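Local coordinates for protein probable ribosomal RNA small subunit methyltransferase (Thermus thermophilus, PDB 3DMH) that transfers a methyl group from S-adenosylmethionine to the exocyclic N2 of a guanosine in 16S ribosomal RNA, at residues V314-Q320 against L344-L349; I301-P306 against F336-S340; D213-L219 against K361-V367. All coordinates share one frame. Residue numbers count along the deposited sequence, not the author numbering.

In the fold
All three contacts lie in the Rossmann-like methyltransferase domain. Contact 2 is the most buried of the three: all ten touching residues are buried, and three backbone hydrogen bonds join its adjacent central strands. Contacts 1 and 3 are partly buried and touch mainly through apolar side chains. Their helices cover opposite faces of the seven-stranded sheet: those of contact 1 the side of T304 and L338, helix 214-227 of contact 3 the side of V303 and V339. Contact 3 shares the sheet with contact 2 through S340 O and K366 N, 2.8 Å apart, and reaches contact 1 through the salt bridge K366 NZ to E347 OE2, 2.7 Å. Contacts 2 and 3 hydrogen-bond guanosine N2.

Contact 1. Residues V314-Q320 against L344-L349; sequences VILDVAQ and LKYEPL. With SAM (S-adenosylmethionine), chain D.
This contact adjoins the cofactor and guanosine pockets, lending V318 to the first and L344 to the second, where two loops turn into helices 317-329 and 346-354 on one face of the Rossmann-like sheet. V314 to L316 run extended (psi 130 to 150°). L316 is the N-cap, and Q320 N donates to L316 O at 2.9 Å. Opposite, K345 centres an inverse gamma turn (phi -83°, psi 58°), closed by Y346 N to L344 O at 2.8 Å. The CA atoms of I315 and L344 lie 6.6 Å apart, those of Q320 and L349 7.7 Å.

I315 is the central side chain: the other segment covers 99 Å² of it, out of 327 Å² buried on both sides together. In its m,t rotamer, CD1 sits 3.7 Å from the Y346 ring centroid and 6° off the ring normal, a CH-pi contact over the face. The same CD1 is 3.4 Å from K345 C and 3.9 Å from L349 CD1, while I315 CG1 meets L344 CB at 4.2 Å. Y346 (chi1 -78°, chi2 -79°) reaches across so that its OH is 3.3 Å from A319 CB, near the ring plane. A water accepts from L316 N at 3.0 Å and pairs weakly with Y346 OH at 3.4 Å.

V318 CG1 is 3.6 Å from SAM N7. With no direct polar bond between the segments, the fit rests on shape and on an aliphatic group over an aromatic face.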
loop_
_atom_site.group_PDB
_atom_site.type_symbol
_atom_site.label_atom_id
_atom_site.label_comp_id
_atom_site.label_asym_id
_atom_site.label_seq_id
_atom_site.Cartn_x
_atom_site.Cartn_y
_atom_site.Cartn_z
ATOM N N VAL A 314 -15.701 -3.863 -10.266
ATOM C CA VAL A 314 -15.802 -4.862 -9.213
ATOM C C VAL A 314 -15.135 -4.328 -7.960
ATOM O O VAL A 314 -14.147 -3.602 -8.045
ATOM C CB VAL A 314 -15.139 -6.225 -9.588
ATOM C CG1 VAL A 314 -15.792 -6.834 -10.847
ATOM C CG2 VAL A 314 -13.616 -6.084 -9.744
ATOM N N ILE A 315 -15.696 -4.692 -6.817
ATOM C CA ILE A 315 -15.139 -4.297 -5.514
ATOM C C ILE A 315 -13.922 -5.175 -5.191
ATOM O O ILE A 315 -13.985 -6.403 -5.292
ATOM C CB ILE A 315 -16.233 -4.336 -4.422
ATOM C CG1 ILE A 315 -17.300 -3.268 -4.712
ATOM C CG2 ILE A 315 -15.647 -4.120 -2.995
ATOM C CD1 ILE A 315 -18.575 -3.453 -3.903
ATOM N N LEU A 316 -12.815 -4.541 -4.822
ATOM C CA LEU A 316 -11.584 -5.285 -4.502
ATOM C C LEU A 316 -11.781 -6.182 -3.283
ATOM O O LEU A 316 -12.534 -5.829 -2.365
ATOM C CB LEU A 316 -10.429 -4.308 -4.252
ATOM C CG LEU A 316 -9.972 -3.423 -5.415
ATOM C CD1 LEU A 316 -8.904 -2.466 -4.907
ATOM C CD2 LEU A 316 -9.439 -4.257 -6.573
ATOM N N ASP A 317 -11.055 -7.307 -3.240
ATOM C CA ASP A 317 -11.059 -8.178 -2.066
ATOM C C ASP A 317 -10.791 -7.404 -0.759
ATOM O O ASP A 317 -11.457 -7.639 0.240
ATOM C CB ASP A 317 -9.974 -9.253 -2.192
ATOM C CG ASP A 317 -10.279 -10.288 -3.245
ATOM O OD1 ASP A 317 -11.461 -10.433 -3.639
ATOM O OD2 ASP A 317 -9.316 -10.976 -3.675
ATOM N N VAL A 318 -9.807 -6.498 -0.766
ATOM C CA VAL A 318 -9.498 -5.710 0.438
ATOM C C VAL A 318 -10.702 -4.894 0.875
ATOM O O VAL A 318 -11.032 -4.842 2.073
ATOM C CB VAL A 318 -8.274 -4.779 0.241
ATOM C CG1 VAL A 318 -8.107 -3.803 1.411
ATOM C CG2 VAL A 318 -6.989 -5.615 0.030
ATOM N N ALA A 319 -11.347 -4.246 -0.102
ATOM C CA ALA A 319 -12.496 -3.390 0.187
ATOM C C ALA A 319 -13.679 -4.196 0.744
ATOM O O ALA A 319 -14.354 -3.762 1.671
ATOM C CB ALA A 319 -12.893 -2.596 -1.044
ATOM N N GLN A 320 -13.894 -5.395 0.210
ATOM C CA GLN A 320 -14.921 -6.282 0.757
ATOM C C GLN A 320 -14.563 -6.670 2.198
ATOM O O GLN A 320 -15.421 -6.663 3.076
ATOM C CB GLN A 320 -15.041 -7.520 -0.129
ATOM C CG GLN A 320 -16.209 -8.417 0.190
ATOM C CD GLN A 320 -16.420 -9.466 -0.901
ATOM O OE1 GLN A 320 -16.052 -9.251 -2.064
ATOM N NE2 GLN A 320 -17.009 -10.599 -0.532
ATOM N N LEU A 344 -20.230 1.426 -7.586
ATOM C CA LEU A 344 -19.695 0.219 -6.954
ATOM C C LEU A 344 -20.753 -0.398 -6.041
ATOM O O LEU A 344 -21.412 0.301 -5.261
ATOM C CB LEU A 344 -18.374 0.484 -6.219
ATOM C CG LEU A 344 -17.172 0.821 -7.109
ATOM C CD1 LEU A 344 -15.993 1.258 -6.247
ATOM C CD2 LEU A 344 -16.795 -0.374 -7.997
ATOM N N LYS A 345 -20.903 -1.711 -6.140
ATOM C CA LYS A 345 -22.039 -2.406 -5.555
ATOM C C LYS A 345 -21.874 -2.725 -4.062
ATOM O O LYS A 345 -21.957 -3.877 -3.646
ATOM C CB LYS A 345 -22.361 -3.653 -6.389
ATOM C CG LYS A 345 -22.641 -3.326 -7.844
ATOM C CD LYS A 345 -22.824 -4.580 -8.679
ATOM C CE LYS A 345 -22.917 -4.233 -10.153
ATOM N NZ LYS A 345 -22.976 -5.459 -11.008
ATOM N N TYR A 346 -21.667 -1.691 -3.255
ATOM C CA TYR A 346 -21.499 -1.879 -1.799
ATOM C C TYR A 346 -22.807 -2.162 -1.074
ATOM O O TYR A 346 -22.811 -2.791 -0.022
ATOM C CB TYR A 346 -20.830 -0.661 -1.169
ATOM C CG TYR A 346 -19.345 -0.615 -1.397
ATOM C CD1 TYR A 346 -18.482 -1.395 -0.634
ATOM C CD2 TYR A 346 -18.800 0.218 -2.367
ATOM C CE1 TYR A 346 -17.111 -1.349 -0.855
ATOM C CE2 TYR A 346 -17.430 0.265 -2.600
ATOM C CZ TYR A 346 -16.596 -0.515 -1.834
ATOM O OH TYR A 346 -15.232 -0.446 -2.069
ATOM N N GLU A 347 -23.911 -1.694 -1.645
ATOM C CA GLU A 347 -25.221 -1.812 -1.014
ATOM C C GLU A 347 -25.538 -3.239 -0.566
ATOM O O GLU A 347 -25.851 -3.439 0.608
ATOM C CB GLU A 347 -26.317 -1.269 -1.934
ATOM C CG GLU A 347 -26.276 0.238 -2.098
ATOM C CD GLU A 347 -25.326 0.715 -3.183
ATOM O OE1 GLU A 347 -24.645 -0.114 -3.826
ATOM O OE2 GLU A 347 -25.280 1.939 -3.397
ATOM N N PRO A 348 -25.456 -4.225 -1.489
ATOM C CA PRO A 348 -25.742 -5.596 -1.035
ATOM C C PRO A 348 -24.818 -6.099 0.072
ATOM O O PRO A 348 -25.269 -6.866 0.932
ATOM C CB PRO A 348 -25.583 -6.445 -2.306
ATOM C CG PRO A 348 -24.865 -5.588 -3.282
ATOM C CD PRO A 348 -25.198 -4.174 -2.940
ATOM N N LEU A 349 -23.552 -5.679 0.059
ATOM C CA LEU A 349 -22.589 -6.076 1.097
ATOM C C LEU A 349 -22.971 -5.536 2.472
ATOM O O LEU A 349 -22.903 -6.261 3.476
ATOM C CB LEU A 349 -21.159 -5.611 0.763
ATOM C CG LEU A 349 -20.476 -6.028 -0.539
ATOM C CD1 LEU A 349 -19.043 -5.480 -0.558
ATOM C CD2 LEU A 349 -20.468 -7.538 -0.724
HETATM N N SAM D . -8.173 7.170 4.186
HETATM C CA SAM D . -7.256 7.841 3.201
HETATM C C SAM D . -7.987 9.000 2.558
HETATM O O SAM D . -9.211 9.043 2.744
HETATM O OXT SAM D . -7.359 9.816 1.863
HETATM C CB SAM D . -6.815 6.872 2.101
HETATM C CG SAM D . -7.941 6.259 1.263
HETATM S SD SAM D . -7.281 5.227 -0.085
HETATM C CE SAM D . -8.675 5.215 -1.249
HETATM C "C5'" SAM D . -7.354 3.517 0.527
HETATM C "C4'" SAM D . -6.223 3.198 1.490
HETATM O "O4'" SAM D . -6.367 1.811 1.783
HETATM C "C3'" SAM D . -4.811 3.422 0.931
HETATM O "O3'" SAM D . -4.040 4.270 1.772
HETATM C "C2'" SAM D . -4.243 2.002 0.838
HETATM O "O2'" SAM D . -2.839 1.900 0.980
HETATM C "C1'" SAM D . -5.045 1.339 1.955
HETATM N N9 SAM D . -5.006 -0.108 1.859
HETATM C C8 SAM D . -4.920 -0.909 0.723
HETATM N N7 SAM D . -4.944 -2.212 1.097
HETATM C C5 SAM D . -5.027 -2.244 2.474
HETATM C C6 SAM D . -5.042 -3.281 3.415
HETATM N N6 SAM D . -4.948 -4.564 3.039
HETATM N N1 SAM D . -5.139 -2.941 4.744
HETATM C C2 SAM D . -5.204 -1.628 5.154
HETATM N N3 SAM D . -5.132 -0.577 4.246
HETATM C C4 SAM D . -5.061 -0.913 2.939
HETATM O O HOH W 1 -13.073 -1.594 -4.395
#

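Contact 2. Residues I301-P306 against F336-S340. With SAM (S-adenosylmethionine), chain D; GMP (guanosine), chain E.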
loop_
_atom_site.group_PDB
_atom_site.type_symbol
_atom_site.label_atom_id
_atom_site.label_comp_id
_atom_site.label_asym_id
_atom_site.label_seq_id
_atom_site.Cartn_x
_atom_site.Cartn_y
_atom_site.Cartn_z
ATOM N N ILE A 301 -17.146 3.999 16.156
ATOM C CA ILE A 301 -17.308 4.551 14.811
ATOM C C ILE A 301 -16.217 3.962 13.935
ATOM O O ILE A 301 -15.056 3.942 14.331
ATOM C CB ILE A 301 -17.163 6.093 14.809
ATOM C CG1 ILE A 301 -18.267 6.736 15.651
ATOM C CG2 ILE A 301 -17.220 6.658 13.392
ATOM C CD1 ILE A 301 -17.995 8.191 15.986
ATOM N N ILE A 302 -16.588 3.496 12.747
ATOM C CA ILE A 302 -15.597 3.020 11.779
ATOM C C ILE A 302 -15.813 3.743 10.462
ATOM O O ILE A 302 -16.957 3.886 10.005
ATOM C CB ILE A 302 -15.672 1.493 11.601
ATOM C CG1 ILE A 302 -15.321 0.831 12.939
ATOM C CG2 ILE A 302 -14.707 1.032 10.475
ATOM C CD1 ILE A 302 -15.250 -0.681 12.914
ATOM N N VAL A 303 -14.732 4.277 9.903
ATOM C CA VAL A 303 -14.835 5.056 8.665
ATOM C C VAL A 303 -13.911 4.448 7.636
ATOM O O VAL A 303 -12.858 3.896 7.987
ATOM C CB VAL A 303 -14.464 6.561 8.860
ATOM C CG1 VAL A 303 -15.413 7.221 9.845
ATOM C CG2 VAL A 303 -12.999 6.713 9.322
ATOM N N THR A 304 -14.283 4.564 6.364
ATOM C CA THR A 304 -13.374 4.111 5.324
ATOM C C THR A 304 -13.667 4.746 3.980
ATOM O O THR A 304 -14.824 4.927 3.613
ATOM C CB THR A 304 -13.364 2.558 5.193
ATOM O OG1 THR A 304 -12.324 2.166 4.284
ATOM C CG2 THR A 304 -14.731 2.011 4.698
ATOM N N ASN A 305 -12.578 5.105 3.299
ATOM C CA ASN A 305 -12.567 5.403 1.868
ATOM C C ASN A 305 -11.739 4.250 1.266
ATOM O O ASN A 305 -10.504 4.342 1.223
ATOM C CB ASN A 305 -11.883 6.756 1.668
ATOM C CG ASN A 305 -11.787 7.165 0.211
ATOM O OD1 ASN A 305 -12.227 6.442 -0.676
ATOM N ND2 ASN A 305 -11.195 8.343 -0.041
ATOM N N PRO A 306 -12.394 3.137 0.886
ATOM C CA PRO A 306 -11.608 1.951 0.538
ATOM C C PRO A 306 -10.818 2.065 -0.761
ATOM O O PRO A 306 -11.143 2.897 -1.638
ATOM C CB PRO A 306 -12.651 0.834 0.380
ATOM C CG PRO A 306 -13.937 1.379 0.820
ATOM C CD PRO A 306 -13.851 2.884 0.818
ATOM N N PHE A 336 -21.023 2.909 10.982
ATOM C CA PHE A 336 -20.066 2.699 9.892
ATOM C C PHE A 336 -20.350 3.685 8.769
ATOM O O PHE A 336 -21.506 3.828 8.338
ATOM C CB PHE A 336 -20.239 1.275 9.381
ATOM C CG PHE A 336 -19.333 0.896 8.237
ATOM C CD1 PHE A 336 -17.970 1.205 8.269
ATOM C CD2 PHE A 336 -19.841 0.192 7.150
ATOM C CE1 PHE A 336 -17.111 0.815 7.228
ATOM C CE2 PHE A 336 -19.008 -0.207 6.094
ATOM C CZ PHE A 336 -17.637 0.098 6.132
ATOM N N PHE A 337 -19.299 4.356 8.290
ATOM C CA PHE A 337 -19.396 5.263 7.145
ATOM C C PHE A 337 -18.424 4.800 6.068
ATOM O O PHE A 337 -17.240 4.595 6.365
ATOM C CB PHE A 337 -18.986 6.696 7.522
ATOM C CG PHE A 337 -19.897 7.360 8.494
ATOM C CD1 PHE A 337 -20.882 8.249 8.063
ATOM C CD2 PHE A 337 -19.775 7.106 9.858
ATOM C CE1 PHE A 337 -21.725 8.862 8.983
ATOM C CE2 PHE A 337 -20.599 7.720 10.772
ATOM C CZ PHE A 337 -21.587 8.607 10.339
ATOM N N LEU A 338 -18.908 4.662 4.833
ATOM C CA LEU A 338 -18.061 4.248 3.710
ATOM C C LEU A 338 -18.314 5.156 2.517
ATOM O O LEU A 338 -19.462 5.492 2.231
ATOM C CB LEU A 338 -18.386 2.798 3.340
ATOM C CG LEU A 338 -17.697 2.190 2.114
ATOM C CD1 LEU A 338 -17.499 0.679 2.256
ATOM C CD2 LEU A 338 -18.524 2.502 0.870
ATOM N N VAL A 339 -17.259 5.556 1.813
ATOM C CA VAL A 339 -17.451 6.405 0.631
ATOM C C VAL A 339 -16.852 5.721 -0.592
ATOM O O VAL A 339 -15.767 5.127 -0.509
ATOM C CB VAL A 339 -16.896 7.839 0.855
ATOM C CG1 VAL A 339 -15.380 7.836 1.079
ATOM C CG2 VAL A 339 -17.267 8.771 -0.309
ATOM N N SER A 340 -17.570 5.790 -1.723
ATOM C CA SER A 340 -17.079 5.175 -2.944
ATOM C C SER A 340 -17.641 5.823 -4.204
ATOM O O SER A 340 -18.503 6.690 -4.143
ATOM C CB SER A 340 -17.412 3.685 -2.969
ATOM O OG SER A 340 -18.748 3.453 -3.333
HETATM N N SAM D . -8.173 7.170 4.186
HETATM C CA SAM D . -7.256 7.841 3.201
HETATM C C SAM D . -7.987 9.000 2.558
HETATM O O SAM D . -9.211 9.043 2.744
HETATM O OXT SAM D . -7.359 9.816 1.863
HETATM C CB SAM D . -6.815 6.872 2.101
HETATM C CG SAM D . -7.941 6.259 1.263
HETATM S SD SAM D . -7.281 5.227 -0.085
HETATM C CE SAM D . -8.675 5.215 -1.249
HETATM C "C5'" SAM D . -7.354 3.517 0.527
HETATM C "C4'" SAM D . -6.223 3.198 1.490
HETATM O "O4'" SAM D . -6.367 1.811 1.783
HETATM C "C3'" SAM D . -4.811 3.422 0.931
HETATM O "O3'" SAM D . -4.040 4.270 1.772
HETATM C "C2'" SAM D . -4.243 2.002 0.838
HETATM O "O2'" SAM D . -2.839 1.900 0.980
HETATM C "C1'" SAM D . -5.045 1.339 1.955
HETATM N N9 SAM D . -5.006 -0.108 1.859
HETATM C C8 SAM D . -4.920 -0.909 0.723
HETATM N N7 SAM D . -4.944 -2.212 1.097
HETATM C C5 SAM D . -5.027 -2.244 2.474
HETATM C C6 SAM D . -5.042 -3.281 3.415
HETATM N N6 SAM D . -4.948 -4.564 3.039
HETATM N N1 SAM D . -5.139 -2.941 4.744
HETATM C C2 SAM D . -5.204 -1.628 5.154
HETATM N N3 SAM D . -5.132 -0.577 4.246
HETATM C C4 SAM D . -5.061 -0.913 2.939
HETATM C "C4'" GMP E . -12.403 10.641 -9.661
HETATM O "O4'" GMP E . -12.789 9.717 -8.636
HETATM C "C3'" GMP E . -11.128 10.087 -10.277
HETATM O "O3'" GMP E . -10.024 10.758 -9.657
HETATM C "C2'" GMP E . -11.130 8.625 -9.868
HETATM O "O2'" GMP E . -9.803 8.110 -9.752
HETATM C "C1'" GMP E . -11.815 8.676 -8.513
HETATM N N9 GMP E . -12.535 7.451 -8.107
HETATM C C8 GMP E . -13.154 6.547 -8.884
HETATM N N7 GMP E . -13.727 5.565 -8.141
HETATM C C5 GMP E . -13.491 5.854 -6.841
HETATM C C6 GMP E . -13.802 5.245 -5.521
HETATM O O6 GMP E . -14.465 4.190 -5.441
HETATM N N1 GMP E . -13.346 5.872 -4.422
HETATM C C2 GMP E . -12.626 7.020 -4.470
HETATM N N2 GMP E . -12.185 7.615 -3.336
HETATM N N3 GMP E . -12.305 7.632 -5.645
HETATM C C4 GMP E . -12.707 7.102 -6.826
#
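Two parallel strands run 6° from alignment, their axes 4.8 Å apart, in the register I302-F336, V303-F337 and T304-L338. Three hydrogen bonds hold them: F337 N to I302 O (2.9 Å), T304 N to F337 O (3.0 Å) and V339 N to T304 O (3.1 Å). On one face the T304 methyl is the bump, its CG2 lodged between F336 CE1 (3.7 Å) and L338 CD1 (3.9 Å), while I302 CG2 meets F336 CD1 at 3.9 Å. P306 CG extends that row against L338 CD1 (3.9 Å). On the other face F337 lies beside I301 and V303, and N305 CB meets V339 CG1 at 3.7 Å. N305 opens the Asn-Pro-Pro-Phe motif familiar from amino-methyltransferases: its OD1 accepts from guanosine N2 at 2.9 Å, and its O is 3.2 Å from SAM CE, the methyl to be transferred. Helix 317-329 covers the T304 face, helix 214-227 covers V303 and V339, and strand 236-240 hydrogen-bonds the other edge of strand 299-304.

Contact 3. Residues D213-L219 against K361-V367; sequences DPASLLL and KVAEYKV. With GMP (guanosine), chain E; SAM (S-adenosylmethionine), chain D.
The first turns of helix 214-227 lie against a hairpin of strands 358-362 and 366-371, lining the guanosine pocket. The CA atoms of A215 and Y365 are 6.1 Å apart, those of L219 and V367 6.0 Å. Backbone bonds shape each side: L218 N to P214 O (2.9 Å) in the helix, A363 N to Y365 O (2.9 Å) and V367 N to K361 O (3.0 Å) in the hairpin. Apolar contacts dominate. A215 CB lies 3.6 Å from the Y365 ring centroid, 11° off its normal, a CH-pi contact with Y365 at chi1 m. L218 (t,p) puts CD2 3.9 Å from Y365 CB and CG 3.8 Å from V367 CG2. Polar links gather at N-cap D213: OD1 accepts from A215 N (2.8 Å), OD2 from guanosine N2 (2.9 Å), and a water bridges D213 OD1 and Y365 OH, 2.8 Å from each. S216 OG donates to SAM O at 2.6 Å. V339 of strand 334-340 touches A215 and L219; the hairpin continues that sheet, with 358-362 outermost.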
loop_
_atom_site.group_PDB
_atom_site.type_symbol
_atom_site.label_atom_id
_atom_site.label_comp_id
_atom_site.label_asym_id
_atom_site.label_seq_id
_atom_site.Cartn_x
_atom_site.Cartn_y
_atom_site.Cartn_z
ATOM N N ASP A 213 -8.602 13.985 -1.049
ATOM C CA ASP A 213 -9.600 13.346 -1.911
ATOM C C ASP A 213 -10.987 13.950 -1.634
ATOM O O ASP A 213 -11.443 13.957 -0.494
ATOM C CB ASP A 213 -9.605 11.824 -1.644
ATOM C CG ASP A 213 -10.593 11.047 -2.531
ATOM O OD1 ASP A 213 -11.380 11.645 -3.288
ATOM O OD2 ASP A 213 -10.576 9.798 -2.457
ATOM N N PRO A 214 -11.651 14.491 -2.677
ATOM C CA PRO A 214 -13.024 14.980 -2.489
ATOM C C PRO A 214 -13.953 13.934 -1.841
ATOM O O PRO A 214 -14.869 14.305 -1.108
ATOM C CB PRO A 214 -13.472 15.314 -3.916
ATOM C CG PRO A 214 -12.163 15.655 -4.635
ATOM C CD PRO A 214 -11.171 14.683 -4.058
ATOM N N ALA A 215 -13.707 12.642 -2.078
ATOM C CA ALA A 215 -14.529 11.599 -1.467
ATOM C C ALA A 215 -14.379 11.594 0.056
ATOM O O ALA A 215 -15.359 11.397 0.794
ATOM C CB ALA A 215 -14.174 10.219 -2.044
ATOM N N SER A 216 -13.141 11.775 0.517
ATOM C CA SER A 216 -12.849 11.837 1.951
ATOM C C SER A 216 -13.538 13.049 2.597
ATOM O O SER A 216 -14.132 12.933 3.677
ATOM C CB SER A 216 -11.337 11.891 2.171
ATOM O OG SER A 216 -10.688 10.786 1.562
ATOM N N LEU A 217 -13.471 14.203 1.927
ATOM C CA LEU A 217 -14.196 15.401 2.386
ATOM C C LEU A 217 -15.690 15.117 2.493
ATOM O O LEU A 217 -16.325 15.500 3.468
ATOM C CB LEU A 217 -13.960 16.597 1.452
ATOM C CG LEU A 217 -12.539 17.152 1.431
ATOM C CD1 LEU A 217 -12.419 18.250 0.387
ATOM C CD2 LEU A 217 -12.153 17.683 2.816
ATOM N N LEU A 218 -16.248 14.440 1.496
ATOM C CA LEU A 218 -17.682 14.118 1.490
ATOM C C LEU A 218 -18.094 13.207 2.649
ATOM O O LEU A 218 -19.149 13.404 3.264
ATOM C CB LEU A 218 -18.072 13.471 0.164
ATOM C CG LEU A 218 -19.571 13.422 -0.134
ATOM C CD1 LEU A 218 -20.157 14.844 -0.324
ATOM C CD2 LEU A 218 -19.841 12.534 -1.351
ATOM N N LEU A 219 -17.255 12.213 2.950
ATOM C CA LEU A 219 -17.509 11.329 4.082
ATOM C C LEU A 219 -17.537 12.139 5.374
ATOM O O LEU A 219 -18.451 11.983 6.173
ATOM C CB LEU A 219 -16.436 10.227 4.175
ATOM C CG LEU A 219 -16.715 9.170 5.248
ATOM C CD1 LEU A 219 -16.139 7.821 4.792
ATOM C CD2 LEU A 219 -16.184 9.552 6.641
ATOM N N LYS A 361 -25.217 10.512 1.045
ATOM C CA LYS A 361 -24.831 11.408 -0.037
ATOM C C LYS A 361 -24.751 10.592 -1.315
ATOM O O LYS A 361 -24.279 9.453 -1.286
ATOM C CB LYS A 361 -23.444 12.018 0.214
ATOM C CG LYS A 361 -23.261 12.799 1.516
ATOM C CD LYS A 361 -23.838 14.201 1.425
ATOM C CE LYS A 361 -23.787 14.888 2.777
ATOM N NZ LYS A 361 -24.316 16.268 2.689
ATOM N N VAL A 362 -25.210 11.163 -2.431
ATOM C CA VAL A 362 -24.837 10.621 -3.736
ATOM C C VAL A 362 -24.736 11.700 -4.818
ATOM O O VAL A 362 -25.738 12.281 -5.268
ATOM C CB VAL A 362 -25.674 9.372 -4.163
ATOM C CG1 VAL A 362 -27.116 9.733 -4.478
ATOM C CG2 VAL A 362 -24.979 8.615 -5.330
ATOM N N ALA A 363 -23.497 11.988 -5.194
ATOM C CA ALA A 363 -23.221 12.892 -6.300
ATOM C C ALA A 363 -21.965 12.398 -7.013
ATOM O O ALA A 363 -22.023 11.383 -7.703
ATOM C CB ALA A 363 -23.076 14.335 -5.813
ATOM N N GLU A 364 -20.833 13.079 -6.849
ATOM C CA GLU A 364 -19.610 12.599 -7.484
ATOM C C GLU A 364 -19.211 11.276 -6.838
ATOM O O GLU A 364 -18.660 10.394 -7.496
ATOM C CB GLU A 364 -18.460 13.608 -7.395
ATOM C CG GLU A 364 -17.311 13.272 -8.369
ATOM C CD GLU A 364 -16.162 14.287 -8.385
ATOM O OE1 GLU A 364 -15.878 14.934 -7.343
ATOM O OE2 GLU A 364 -15.523 14.413 -9.457
ATOM N N TYR A 365 -19.507 11.162 -5.545
ATOM C CA TYR A 365 -19.317 9.926 -4.787
ATOM C C TYR A 365 -20.562 9.642 -3.967
ATOM O O TYR A 365 -21.445 10.500 -3.823
ATOM C CB TYR A 365 -18.110 10.027 -3.843
ATOM C CG TYR A 365 -16.880 10.514 -4.545
ATOM C CD1 TYR A 365 -15.996 9.616 -5.151
ATOM C CD2 TYR A 365 -16.616 11.876 -4.640
ATOM C CE1 TYR A 365 -14.876 10.085 -5.834
ATOM C CE2 TYR A 365 -15.509 12.343 -5.302
ATOM C CZ TYR A 365 -14.648 11.452 -5.897
ATOM O OH TYR A 365 -13.547 11.947 -6.539
ATOM N N LYS A 366 -20.652 8.423 -3.454
ATOM C CA LYS A 366 -21.700 8.094 -2.499
ATOM C C LYS A 366 -21.141 7.760 -1.126
ATOM O O LYS A 366 -20.094 7.119 -1.005
ATOM C CB LYS A 366 -22.627 6.980 -3.016
ATOM C CG LYS A 366 -22.010 5.627 -3.143
ATOM C CD LYS A 366 -23.018 4.650 -3.697
ATOM C CE LYS A 366 -22.345 3.322 -3.996
ATOM N NZ LYS A 366 -23.147 2.522 -4.966
ATOM N N VAL A 367 -21.845 8.240 -0.107
ATOM C CA VAL A 367 -21.536 7.907 1.272
ATOM C C VAL A 367 -22.640 7.003 1.785
ATOM O O VAL A 367 -23.826 7.387 1.835
ATOM C CB VAL A 367 -21.394 9.158 2.167
ATOM C CG1 VAL A 367 -21.052 8.750 3.594
ATOM C CG2 VAL A 367 -20.330 10.108 1.605
HETATM C "C4'" GMP E . -12.403 10.641 -9.661
HETATM O "O4'" GMP E . -12.789 9.717 -8.636
HETATM C "C3'" GMP E . -11.128 10.087 -10.277
HETATM O "O3'" GMP E . -10.024 10.758 -9.657
HETATM C "C2'" GMP E . -11.130 8.625 -9.868
HETATM O "O2'" GMP E . -9.803 8.110 -9.752
HETATM C "C1'" GMP E . -11.815 8.676 -8.513
HETATM N N9 GMP E . -12.535 7.451 -8.107
HETATM C C8 GMP E . -13.154 6.547 -8.884
HETATM N N7 GMP E . -13.727 5.565 -8.141
HETATM C C5 GMP E . -13.491 5.854 -6.841
HETATM C C6 GMP E . -13.802 5.245 -5.521
HETATM O O6 GMP E . -14.465 4.190 -5.441
HETATM N N1 GMP E . -13.346 5.872 -4.422
HETATM C C2 GMP E . -12.626 7.020 -4.470
HETATM N N2 GMP E . -12.185 7.615 -3.336
HETATM N N3 GMP E . -12.305 7.632 -5.645
HETATM C C4 GMP E . -12.707 7.102 -6.826
HETATM N N SAM D . -8.173 7.170 4.186
HETATM C CA SAM D . -7.256 7.841 3.201
HETATM C C SAM D . -7.987 9.000 2.558
HETATM O O SAM D . -9.211 9.043 2.744
HETATM O OXT SAM D . -7.359 9.816 1.863
HETATM C CB SAM D . -6.815 6.872 2.101
HETATM C CG SAM D . -7.941 6.259 1.263
HETATM S SD SAM D . -7.281 5.227 -0.085
HETATM C CE SAM D . -8.675 5.215 -1.249
HETATM C "C5'" SAM D . -7.354 3.517 0.527
HETATM C "C4'" SAM D . -6.223 3.198 1.490
HETATM O "O4'" SAM D . -6.367 1.811 1.783
HETATM C "C3'" SAM D . -4.811 3.422 0.931
HETATM O "O3'" SAM D . -4.040 4.270 1.772
HETATM C "C2'" SAM D . -4.243 2.002 0.838
HETATM O "O2'" SAM D . -2.839 1.900 0.980
HETATM C "C1'" SAM D . -5.045 1.339 1.955
HETATM N N9 SAM D . -5.006 -0.108 1.859
HETATM C C8 SAM D . -4.920 -0.909 0.723
HETATM N N7 SAM D . -4.944 -2.212 1.097
HETATM C C5 SAM D . -5.027 -2.244 2.474
HETATM C C6 SAM D . -5.042 -3.281 3.415
HETATM N N6 SAM D . -4.948 -4.564 3.039
HETATM N N1 SAM D . -5.139 -2.941 4.744
HETATM C C2 SAM D . -5.204 -1.628 5.154
HETATM N N3 SAM D . -5.132 -0.577 4.246
HETATM C C4 SAM D . -5.061 -0.913 2.939
HETATM O O HOH W 2 -11.415 10.356 -5.724
#